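Local coordinates for beta-glycosidase (Bacteroides caccae, PDB 6T2R), which acts as an endo-acting O-glycanase of glycoside hydrolase family 16, with which a human gut bacterium probably starts to break down mucin glycans, at residues A[94-100]-A[229-235]; A[123-129]-A[143-149]; A[194-199]-A[222-228]. All coordinates share one frame; numbering follows the deposited sequence.

All three contacts belong to the antiparallel jelly-roll sandwich of family 16 glycoside hydrolases. Contacts 1 and 2, with centres about 9 Å apart, are neighbours in one sheet: strand 228-233 of contact 1 pairs on its far side with strand 125-130 of contact 2, which pairs in turn with 143-149. Contact 3 lies about 16 Å from contact 2 and about 21 Å from contact 1, centre to centre, where a hairpin meets the loop leading into strand 228-233. Along the chain the order is 94-100, 123-129, 143-149, 194-199, 222-228 and 229-235, so contact 1 joins parts of the sequence far apart, and segment 143-149, which probably carries the catalytic residues, comes between them.

Contact 1: A[94-100]-A[229-235]; sequences TGGLWTK and YLLIDMQ
Leu97 and Ile232 form a hydrogen-bonded antiparallel pair at the middle of this contact, flanked by the non-hydrogen-bonded pairs Gly96-Asp233 and Trp98-Leu231. The backbone bonds between the two central residues are close to straight: Leu97 N to Ile232 O is 2.9 Å and Ile232 N to Leu97 O is 3.0 Å. Met234 N to Gly95 O and Thr99 N to Leu230 O continue the pairing beyond them. Among paired residues the CA atoms are closest at Gly96 and Asp233, 3.7 Å; Gly96 CA is 3.4 Å from Asp233 CB. At the Thr99 end a side chain takes over the pairing: Thr99 OG1 accepts the amide of Leu230 at 3.0 Å, with an N-H...O angle of 169°, and is also hydrogen-bonded to the carbonyl of Arg103.

The ring contacts gather round Tyr229. Its chi1 of 77° holds CG between the backbone N and the carbonyl carbon and carries the phenol alongside Trp98. There it turns an edge to the indole face in an offset edge-to-face stack, planes at 87°, with Tyr229 CE1 3.7 Å from Trp98 CE3. Lys100 CB lies over one phenol face, 3.8 Å from the centroid, and Lys100 CE reaches above the rim of the indole. Leu231 CD2 meets Trp98 CE3 in the plane of the indole, at its edge.

On the opposite face of the sheet, Leu97 packs on Leu75 and Ile232 on Leu77 of strand 74-81, with Val255 and Val258 of strand 251-263 beneath Ile232. Strand 92-98 also pairs with 48-49 and 74-81, and 228-233 pairs with 125-130 on its other side.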
loop_
_atom_site.group_PDB
_atom_site.type_symbol
_atom_site.label_atom_id
_atom_site.label_comp_id
_atom_site.label_asym_id
_atom_site.label_seq_id
_atom_site.Cartn_x
_atom_site.Cartn_y
_atom_site.Cartn_z
ATOM N N THR A 94 14.936 1.981 5.389
ATOM C CA THR A 94 13.997 1.153 4.594
ATOM C C THR A 94 13.824 1.784 3.219
ATOM O O THR A 94 13.985 3.025 3.091
ATOM C CB THR A 94 12.637 0.966 5.286
ATOM O OG1 THR A 94 12.040 2.262 5.439
ATOM C CG2 THR A 94 12.750 0.228 6.602
ATOM N N GLY A 95 13.548 0.935 2.232
ATOM C CA GLY A 95 13.237 1.358 0.854
ATOM C C GLY A 95 11.733 1.391 0.651
ATOM O O GLY A 95 11.020 0.550 1.264
ATOM N N GLY A 96 11.277 2.354 -0.146
ATOM C CA GLY A 96 9.876 2.554 -0.541
ATOM C C GLY A 96 9.785 3.300 -1.857
ATOM O O GLY A 96 10.690 4.112 -2.147
ATOM N N LEU A 97 8.775 2.954 -2.659
ATOM C CA LEU A 97 8.425 3.653 -3.905
ATOM C C LEU A 97 6.989 4.180 -3.801
ATOM O O LEU A 97 6.139 3.493 -3.179
ATOM C CB LEU A 97 8.533 2.697 -5.084
ATOM C CG LEU A 97 9.919 2.147 -5.432
ATOM C CD1 LEU A 97 9.801 1.312 -6.701
ATOM C CD2 LEU A 97 10.958 3.238 -5.653
ATOM N N TRP A 98 6.722 5.327 -4.433
ATOM C CA TRP A 98 5.350 5.870 -4.571
ATOM C C TRP A 98 5.134 6.474 -5.956
ATOM O O TRP A 98 6.106 6.723 -6.703
ATOM C CB TRP A 98 5.005 6.829 -3.432
ATOM C CG TRP A 98 5.792 8.104 -3.340
ATOM C CD1 TRP A 98 6.522 8.740 -4.304
ATOM C CD2 TRP A 98 5.821 8.962 -2.190
ATOM N NE1 TRP A 98 7.034 9.907 -3.815
ATOM C CE2 TRP A 98 6.628 10.068 -2.519
ATOM C CE3 TRP A 98 5.240 8.887 -0.919
ATOM C CZ2 TRP A 98 6.862 11.104 -1.628
ATOM C CZ3 TRP A 98 5.494 9.902 -0.024
ATOM C CH2 TRP A 98 6.283 11.001 -0.381
ATOM N N THR A 99 3.882 6.558 -6.344
ATOM C CA THR A 99 3.493 7.063 -7.678
ATOM C C THR A 99 3.077 8.526 -7.546
ATOM O O THR A 99 2.501 9.034 -8.521
ATOM C CB THR A 99 2.321 6.305 -8.311
ATOM O OG1 THR A 99 1.103 6.493 -7.581
ATOM C CG2 THR A 99 2.623 4.842 -8.483
ATOM N N LYS A 100 3.325 9.134 -6.384
ATOM C CA LYS A 100 2.976 10.541 -6.148
ATOM C C LYS A 100 3.502 11.388 -7.311
ATOM O O LYS A 100 4.661 11.245 -7.663
ATOM C CB LYS A 100 3.561 11.073 -4.841
ATOM C CG LYS A 100 3.178 12.527 -4.552
ATOM C CD LYS A 100 3.929 13.144 -3.392
ATOM C CE LYS A 100 3.568 12.484 -2.090
ATOM N NZ LYS A 100 3.948 13.329 -0.942
ATOM N N TYR A 229 -2.725 7.930 -5.182
ATOM C CA TYR A 229 -1.372 7.420 -5.513
ATOM C C TYR A 229 -1.070 6.217 -4.612
ATOM O O TYR A 229 -1.643 6.100 -3.493
ATOM C CB TYR A 229 -0.331 8.533 -5.466
ATOM C CG TYR A 229 0.167 8.996 -4.115
ATOM C CD1 TYR A 229 1.328 8.474 -3.579
ATOM C CD2 TYR A 229 -0.462 10.020 -3.420
ATOM C CE1 TYR A 229 1.838 8.925 -2.370
ATOM C CE2 TYR A 229 0.034 10.482 -2.211
ATOM C CZ TYR A 229 1.199 9.950 -1.700
ATOM O OH TYR A 229 1.729 10.407 -0.536
ATOM N N LEU A 230 -0.184 5.350 -5.105
ATOM C CA LEU A 230 0.132 4.029 -4.517
ATOM C C LEU A 230 1.514 4.107 -3.887
ATOM O O LEU A 230 2.398 4.709 -4.500
ATOM C CB LEU A 230 0.147 3.001 -5.644
ATOM C CG LEU A 230 0.541 1.599 -5.216
ATOM C CD1 LEU A 230 -0.348 1.064 -4.088
ATOM C CD2 LEU A 230 0.485 0.674 -6.418
ATOM N N LEU A 231 1.624 3.611 -2.675
ATOM C CA LEU A 231 2.867 3.488 -1.884
ATOM C C LEU A 231 3.075 1.992 -1.639
ATOM O O LEU A 231 2.086 1.287 -1.226
ATOM C CB LEU A 231 2.725 4.224 -0.538
ATOM C CG LEU A 231 2.375 5.718 -0.600
ATOM C CD1 LEU A 231 0.855 5.930 -0.668
ATOM C CD2 LEU A 231 2.915 6.447 0.617
ATOM N N ILE A 232 4.309 1.556 -1.811
ATOM C CA ILE A 232 4.808 0.189 -1.492
ATOM C C ILE A 232 6.135 0.380 -0.769
ATOM O O ILE A 232 7.030 1.012 -1.376
ATOM C CB ILE A 232 4.989 -0.684 -2.746
ATOM C CG1 ILE A 232 3.701 -0.761 -3.565
ATOM C CG2 ILE A 232 5.477 -2.057 -2.299
ATOM C CD1 ILE A 232 3.822 -1.427 -4.912
ATOM N N ASP A 233 6.248 -0.034 0.491
ATOM C CA ASP A 233 7.461 0.372 1.233
ATOM C C ASP A 233 7.657 -0.527 2.435
ATOM O O ASP A 233 6.669 -0.874 3.103
ATOM C CB ASP A 233 7.393 1.856 1.637
ATOM C CG ASP A 233 6.311 2.154 2.667
ATOM O OD1 ASP A 233 5.118 2.171 2.288
ATOM O OD2 ASP A 233 6.672 2.293 3.848
ATOM N N MET A 234 8.915 -0.902 2.638
ATOM C CA MET A 234 9.407 -1.549 3.859
ATOM C C MET A 234 9.378 -0.491 4.961
ATOM O O MET A 234 9.560 0.730 4.677
ATOM C CB MET A 234 10.823 -2.100 3.657
ATOM C CG MET A 234 11.401 -2.817 4.872
ATOM S SD MET A 234 10.338 -4.084 5.555
ATOM C CE MET A 234 10.381 -5.332 4.269
ATOM N N GLN A 235 9.124 -0.971 6.167
ATOM C CA GLN A 235 8.943 -0.156 7.375
ATOM C C GLN A 235 9.569 -0.970 8.510
ATOM O O GLN A 235 9.425 -2.235 8.516
ATOM C CB GLN A 235 7.449 0.149 7.577
ATOM C CG GLN A 235 6.873 1.034 6.489
ATOM C CD GLN A 235 5.387 1.308 6.564
ATOM O OE1 GLN A 235 4.641 0.761 7.376
ATOM N NE2 GLN A 235 4.947 2.126 5.650
#

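Contact 2: A[123-129]-A[143-149]; sequences WPAIWTL and EVDIMER
Ile126 meets both Ile146 and Met147, the two residues of a classic beta bulge. Packing is tight: Ile126 O takes Met147 N at 2.9 Å, in the carbonyl plane and on a lone pair, and a weak, bent bond from Ile146 N. Met147 bends at chi2 and chi3 so that its CE sits 3.9 Å from Ile126 CG1 and 3.4 Å from Pro124 O, while the side chains of Ile126 and Ile146 cross at about a right angle, CG2 meeting CB. Regular pairing resumes at Thr128 and Val144, where Thr128 OG1 lies 3.4 Å from Val144 CB and is hydrogen-bonded to Gln228 OE1. Ile126, Ile146 and Met147 rest on Tyr190 inside the sandwich.

The more open end holds Leu129 and Glu143, both partly exposed. Glu143 OE1 lies 3.5 Å from Trp127 CE3, its carboxylate turned 57° from the indole plane, and OE2 is hydrogen-bonded to NE1 of Trp138. Asp233 OD1, hydrogen-bonded to Trp127 NE1, helps fix the indole.

By adding a residue, the bulge brings Asp145 and Glu148 onto one face, where the carboxylate of Glu143 joins them. Spacing and bulge fit the E-x-D-x-x-E signature of family 16, whose two glutamates serve in relatives as nucleophile and acid/base.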
loop_
_atom_site.group_PDB
_atom_site.type_symbol
_atom_site.label_atom_id
_atom_site.label_comp_id
_atom_site.label_asym_id
_atom_site.label_seq_id
_atom_site.Cartn_x
_atom_site.Cartn_y
_atom_site.Cartn_z
ATOM N N TRP A 123 7.185 -4.114 9.346
ATOM C CA TRP A 123 5.765 -3.917 8.961
ATOM C C TRP A 123 5.723 -3.286 7.580
ATOM O O TRP A 123 5.313 -2.135 7.401
ATOM C CB TRP A 123 5.006 -3.112 10.020
ATOM C CG TRP A 123 5.568 -1.780 10.395
ATOM C CD1 TRP A 123 6.857 -1.483 10.729
ATOM C CD2 TRP A 123 4.820 -0.566 10.580
ATOM N NE1 TRP A 123 6.962 -0.165 11.077
ATOM C CE2 TRP A 123 5.727 0.428 10.990
ATOM C CE3 TRP A 123 3.485 -0.212 10.398
ATOM C CZ2 TRP A 123 5.348 1.751 11.215
ATOM C CZ3 TRP A 123 3.106 1.100 10.626
ATOM C CH2 TRP A 123 4.030 2.062 11.033
ATOM N N PRO A 124 6.131 -4.057 6.547
ATOM C CA PRO A 124 5.962 -3.634 5.155
ATOM C C PRO A 124 4.482 -3.368 4.835
ATOM O O PRO A 124 3.656 -4.065 5.359
ATOM C CB PRO A 124 6.444 -4.838 4.351
ATOM C CG PRO A 124 6.195 -5.993 5.317
ATOM C CD PRO A 124 6.628 -5.438 6.649
ATOM N N ALA A 125 4.210 -2.344 4.034
ATOM C CA ALA A 125 2.846 -1.883 3.724
ATOM C C ALA A 125 2.669 -1.680 2.225
ATOM O O ALA A 125 3.650 -1.364 1.512
ATOM C CB ALA A 125 2.526 -0.609 4.484
ATOM N N ILE A 126 1.431 -1.842 1.766
ATOM C CA ILE A 126 0.954 -1.466 0.403
ATOM C C ILE A 126 -0.294 -0.622 0.630
ATOM O O ILE A 126 -1.227 -1.100 1.290
ATOM C CB ILE A 126 0.654 -2.727 -0.431
ATOM C CG1 ILE A 126 1.891 -3.620 -0.555
ATOM C CG2 ILE A 126 0.067 -2.346 -1.778
ATOM C CD1 ILE A 126 1.653 -5.023 -1.089
ATOM N N TRP A 127 -0.337 0.593 0.112
ATOM C CA TRP A 127 -1.397 1.509 0.549
ATOM C C TRP A 127 -1.513 2.684 -0.392
ATOM O O TRP A 127 -0.587 2.893 -1.219
ATOM C CB TRP A 127 -1.130 1.911 1.997
ATOM C CG TRP A 127 0.167 2.593 2.306
ATOM C CD1 TRP A 127 1.445 2.124 2.154
ATOM C CD2 TRP A 127 0.292 3.843 3.017
ATOM N NE1 TRP A 127 2.349 3.023 2.673
ATOM C CE2 TRP A 127 1.670 4.082 3.197
ATOM C CE3 TRP A 127 -0.638 4.786 3.490
ATOM C CZ2 TRP A 127 2.139 5.217 3.836
ATOM C CZ3 TRP A 127 -0.176 5.921 4.122
ATOM C CH2 TRP A 127 1.197 6.118 4.291
ATOM N N THR A 128 -2.633 3.397 -0.278
ATOM C CA THR A 128 -2.934 4.565 -1.116
ATOM C C THR A 128 -3.394 5.752 -0.272
ATOM O O THR A 128 -3.992 5.571 0.789
ATOM C CB THR A 128 -3.965 4.240 -2.199
ATOM O OG1 THR A 128 -5.260 4.207 -1.591
ATOM C CG2 THR A 128 -3.611 2.969 -2.941
ATOM N N LEU A 129 -3.059 6.924 -0.804
ATOM C CA LEU A 129 -3.343 8.283 -0.299
ATOM C C LEU A 129 -3.909 9.087 -1.461
ATOM O O LEU A 129 -3.746 8.690 -2.604
ATOM C CB LEU A 129 -2.039 8.884 0.236
ATOM C CG LEU A 129 -1.578 8.309 1.576
ATOM C CD1 LEU A 129 -0.296 8.967 1.996
ATOM C CD2 LEU A 129 -2.657 8.459 2.645
ATOM N N GLU A 143 -7.269 7.318 3.817
ATOM C CA GLU A 143 -6.112 6.408 3.660
ATOM C C GLU A 143 -6.675 4.994 3.479
ATOM O O GLU A 143 -7.673 4.642 4.171
ATOM C CB GLU A 143 -5.198 6.470 4.887
ATOM C CG GLU A 143 -3.916 5.635 4.753
ATOM C CD GLU A 143 -3.193 5.410 6.072
ATOM O OE1 GLU A 143 -2.698 4.314 6.307
ATOM O OE2 GLU A 143 -3.141 6.347 6.865
ATOM N N VAL A 144 -6.089 4.236 2.554
ATOM C CA VAL A 144 -6.484 2.842 2.255
ATOM C C VAL A 144 -5.235 1.972 2.384
ATOM O O VAL A 144 -4.313 2.110 1.588
ATOM C CB VAL A 144 -7.113 2.746 0.862
ATOM C CG1 VAL A 144 -7.473 1.309 0.504
ATOM C CG2 VAL A 144 -8.328 3.650 0.747
ATOM N N ASP A 145 -5.231 1.107 3.377
ATOM C CA ASP A 145 -4.128 0.150 3.631
ATOM C C ASP A 145 -4.497 -1.156 2.937
ATOM O O ASP A 145 -5.353 -1.880 3.445
ATOM C CB ASP A 145 -3.920 0.047 5.145
ATOM C CG ASP A 145 -3.539 1.387 5.757
ATOM O OD1 ASP A 145 -3.032 2.246 5.004
ATOM O OD2 ASP A 145 -3.753 1.563 6.965
ATOM N N ILE A 146 -3.902 -1.439 1.791
ATOM C CA ILE A 146 -4.150 -2.713 1.046
ATOM C C ILE A 146 -3.411 -3.866 1.740
ATOM O O ILE A 146 -3.917 -4.999 1.718
ATOM C CB ILE A 146 -3.740 -2.542 -0.422
ATOM C CG1 ILE A 146 -4.426 -1.315 -1.033
ATOM C CG2 ILE A 146 -4.013 -3.822 -1.189
ATOM C CD1 ILE A 146 -3.963 -0.892 -2.417
ATOM N N MET A 147 -2.269 -3.600 2.388
ATOM C CA MET A 147 -1.517 -4.643 3.139
ATOM C C MET A 147 -0.640 -3.996 4.217
ATOM O O MET A 147 0.086 -3.041 3.915
ATOM C CB MET A 147 -0.652 -5.433 2.155
ATOM C CG MET A 147 -0.039 -6.704 2.692
ATOM S SD MET A 147 1.367 -6.431 3.782
ATOM C CE MET A 147 2.557 -5.743 2.621
ATOM N N GLU A 148 -0.705 -4.536 5.430
ATOM C CA GLU A 148 0.278 -4.345 6.517
ATOM C C GLU A 148 0.570 -5.714 7.121
ATOM O O GLU A 148 -0.383 -6.419 7.382
ATOM C CB GLU A 148 -0.331 -3.376 7.507
ATOM C CG GLU A 148 -0.719 -2.089 6.812
ATOM C CD GLU A 148 -0.844 -0.937 7.749
ATOM O OE1 GLU A 148 -2.011 -0.681 8.179
ATOM O OE2 GLU A 148 0.204 -0.343 8.056
ATOM N N ARG A 149 1.835 -6.118 7.191
ATOM C CA ARG A 149 2.245 -7.401 7.824
ATOM C C ARG A 149 3.280 -7.107 8.926
ATOM O O ARG A 149 4.420 -6.672 8.638
ATOM C CB ARG A 149 2.720 -8.401 6.769
ATOM C CG ARG A 149 2.547 -9.855 7.194
ATOM C CD ARG A 149 3.421 -10.287 8.367
ATOM N NE ARG A 149 4.775 -10.346 7.872
ATOM C CZ ARG A 149 5.356 -11.445 7.391
ATOM N NH1 ARG A 149 4.753 -12.617 7.447
ATOM N NH2 ARG A 149 6.561 -11.366 6.862
#

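Contact 3: A[194-199]-A[222-228]; sequences FWPDSL and FPFNIPQ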
loop_
_atom_site.group_PDB
_atom_site.type_symbol
_atom_site.label_atom_id
_atom_site.label_comp_id
_atom_site.label_asym_id
_atom_site.label_seq_id
_atom_site.Cartn_x
_atom_site.Cartn_y
_atom_site.Cartn_z
ATOM N N PHE A 194 -12.489 -0.230 -5.475
ATOM C CA PHE A 194 -13.164 1.067 -5.219
ATOM C C PHE A 194 -14.506 1.092 -5.950
ATOM O O PHE A 194 -14.517 0.948 -7.190
ATOM C CB PHE A 194 -12.328 2.238 -5.715
ATOM C CG PHE A 194 -11.079 2.527 -4.916
ATOM C CD1 PHE A 194 -9.924 1.771 -5.095
ATOM C CD2 PHE A 194 -11.042 3.579 -4.018
ATOM C CE1 PHE A 194 -8.766 2.049 -4.391
ATOM C CE2 PHE A 194 -9.873 3.866 -3.331
ATOM C CZ PHE A 194 -8.744 3.100 -3.509
ATOM N N TRP A 195 -15.598 1.240 -5.196
ATOM C CA TRP A 195 -16.955 1.510 -5.734
ATOM C C TRP A 195 -17.501 2.782 -5.096
ATOM O O TRP A 195 -17.038 3.195 -4.022
ATOM C CB TRP A 195 -17.894 0.327 -5.497
ATOM C CG TRP A 195 -17.364 -1.002 -5.964
ATOM C CD1 TRP A 195 -16.967 -2.050 -5.182
ATOM C CD2 TRP A 195 -17.196 -1.438 -7.326
ATOM N NE1 TRP A 195 -16.601 -3.113 -5.956
ATOM C CE2 TRP A 195 -16.727 -2.766 -7.278
ATOM C CE3 TRP A 195 -17.458 -0.864 -8.562
ATOM C CZ2 TRP A 195 -16.486 -3.517 -8.424
ATOM C CZ3 TRP A 195 -17.212 -1.605 -9.699
ATOM C CH2 TRP A 195 -16.733 -2.910 -9.628
ATOM N N PRO A 196 -18.530 3.400 -5.714
ATOM C CA PRO A 196 -19.148 4.608 -5.169
ATOM C C PRO A 196 -19.618 4.456 -3.721
ATOM O O PRO A 196 -19.517 5.419 -2.987
ATOM C CB PRO A 196 -20.337 4.875 -6.104
ATOM C CG PRO A 196 -19.852 4.281 -7.434
ATOM C CD PRO A 196 -19.136 3.016 -6.999
ATOM N N ASP A 197 -20.080 3.266 -3.331
ATOM C CA ASP A 197 -20.776 3.062 -2.038
ATOM C C ASP A 197 -19.957 2.178 -1.097
ATOM O O ASP A 197 -20.500 1.813 -0.047
ATOM C CB ASP A 197 -22.117 2.390 -2.261
ATOM C CG ASP A 197 -21.979 0.893 -2.525
ATOM O OD1 ASP A 197 -21.114 0.490 -3.316
ATOM O OD2 ASP A 197 -22.758 0.146 -1.960
ATOM N N SER A 198 -18.741 1.772 -1.458
ATOM C CA SER A 198 -18.005 0.746 -0.677
ATOM C C SER A 198 -16.606 0.503 -1.226
ATOM O O SER A 198 -16.388 0.640 -2.455
ATOM C CB SER A 198 -18.751 -0.549 -0.643
ATOM O OG SER A 198 -18.902 -1.028 -1.979
ATOM N N LEU A 199 -15.715 0.077 -0.333
ATOM C CA LEU A 199 -14.417 -0.526 -0.686
ATOM C C LEU A 199 -14.513 -2.017 -0.354
ATOM O O LEU A 199 -15.096 -2.324 0.685
ATOM C CB LEU A 199 -13.277 0.135 0.091
ATOM C CG LEU A 199 -13.128 1.653 -0.014
ATOM C CD1 LEU A 199 -11.829 2.093 0.681
ATOM C CD2 LEU A 199 -13.174 2.146 -1.459
ATOM N N PHE A 222 -16.723 8.646 4.047
ATOM C CA PHE A 222 -16.346 7.947 2.791
ATOM C C PHE A 222 -15.728 8.911 1.789
ATOM O O PHE A 222 -16.337 9.251 0.793
ATOM C CB PHE A 222 -17.497 7.192 2.155
ATOM C CG PHE A 222 -17.070 6.003 1.318
ATOM C CD1 PHE A 222 -16.860 4.746 1.900
ATOM C CD2 PHE A 222 -16.873 6.127 -0.036
ATOM C CE1 PHE A 222 -16.527 3.637 1.141
ATOM C CE2 PHE A 222 -16.520 5.014 -0.793
ATOM C CZ PHE A 222 -16.340 3.779 -0.211
ATOM N N PRO A 223 -14.459 9.323 2.007
ATOM C CA PRO A 223 -13.770 10.269 1.129
ATOM C C PRO A 223 -12.991 9.611 -0.031
ATOM O O PRO A 223 -12.325 10.307 -0.815
ATOM C CB PRO A 223 -12.799 10.898 2.143
ATOM C CG PRO A 223 -12.365 9.747 3.032
ATOM C CD PRO A 223 -13.624 8.914 3.148
ATOM N N PHE A 224 -13.110 8.289 -0.166
ATOM C CA PHE A 224 -12.142 7.469 -0.936
ATOM C C PHE A 224 -12.332 7.598 -2.469
ATOM O O PHE A 224 -11.367 7.283 -3.175
ATOM C CB PHE A 224 -12.218 6.021 -0.463
ATOM C CG PHE A 224 -12.160 5.856 1.039
ATOM C CD1 PHE A 224 -10.980 6.081 1.730
ATOM C CD2 PHE A 224 -13.285 5.455 1.761
ATOM C CE1 PHE A 224 -10.906 5.904 3.104
ATOM C CE2 PHE A 224 -13.221 5.301 3.141
ATOM C CZ PHE A 224 -12.034 5.538 3.809
ATOM N N ASN A 225 -13.478 8.024 -3.005
ATOM C CA ASN A 225 -13.701 7.956 -4.477
ATOM C C ASN A 225 -13.091 9.198 -5.094
ATOM O O ASN A 225 -13.827 9.974 -5.629
ATOM C CB ASN A 225 -15.152 7.739 -4.902
ATOM C CG ASN A 225 -15.586 6.316 -4.627
ATOM O OD1 ASN A 225 -16.692 6.109 -4.117
ATOM N ND2 ASN A 225 -14.712 5.338 -4.890
ATOM N N ILE A 226 -11.781 9.355 -4.912
ATOM C CA ILE A 226 -10.954 10.465 -5.422
ATOM C C ILE A 226 -9.699 9.790 -5.948
ATOM O O ILE A 226 -9.333 8.710 -5.492
ATOM C CB ILE A 226 -10.618 11.504 -4.328
ATOM C CG1 ILE A 226 -9.875 10.879 -3.136
ATOM C CG2 ILE A 226 -11.860 12.270 -3.888
ATOM C CD1 ILE A 226 -9.525 11.905 -2.049
ATOM N N PRO A 227 -8.993 10.427 -6.895
ATOM C CA PRO A 227 -7.772 9.848 -7.434
ATOM C C PRO A 227 -6.775 9.536 -6.311
ATOM O O PRO A 227 -6.609 10.351 -5.410
ATOM C CB PRO A 227 -7.227 10.961 -8.327
ATOM C CG PRO A 227 -8.445 11.760 -8.701
ATOM C CD PRO A 227 -9.288 11.761 -7.450
ATOM N N GLN A 228 -6.091 8.398 -6.440
ATOM C CA GLN A 228 -5.157 7.852 -5.433
ATOM C C GLN A 228 -3.751 7.827 -6.029
ATOM O O GLN A 228 -3.632 7.674 -7.271
ATOM C CB GLN A 228 -5.642 6.447 -5.042
ATOM C CG GLN A 228 -7.102 6.423 -4.573
ATOM C CD GLN A 228 -7.240 6.901 -3.146
ATOM O OE1 GLN A 228 -6.407 6.576 -2.303
ATOM N NE2 GLN A 228 -8.269 7.712 -2.876
#
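A tight beta-hairpin of the jelly roll, strands 187-195 and 198-203 joined by a type I turn from Trp195 to Ser198, here meets the loop that leads into strand 228-233. The turn is closed by Trp195 N to Ser198 O at 2.9 Å and by a weaker return bond, and the loop bends in an inverse gamma turn centred on Asn225. The contact between them is mainly apolar.

Phe222 fits against the hairpin end. Its CG stands anti to the backbone N (chi1 -153°), which brings the ring against the turn, with CZ 3.4 Å from Ser198 N. Leu199 N lies at the edge of that ring, near its plane, and Leu199 CD2 is 3.8 Å from the same CZ. The other branch of the leucine, CD1, covers Phe224, 4.0 Å from the ring centroid and 21° off the normal, and Pro223 CD covers the opposite face. Phe224 also sets CD2 above the middle of the Phe222 ring, so the two phenylalanines and Leu199 interlock. Val144 of strand 143-145 and Val160 of strand 155-161 pack on Leu199 and Phe224, and Arg213 binds Pro196 O at the outer end of the turn.

On the strand side of the turn, Phe194 passes its CE2 at 3.7 Å from Phe224 O and its CZ at 3.9 Å from Gln228 CG. The glutamine bends at chi2, its amide plane 35° from the phenyl ring. OE1 is engaged by Thr128, and Gln228 NE2 donates to Ile226 O at 3.0 Å from above the carbonyl plane.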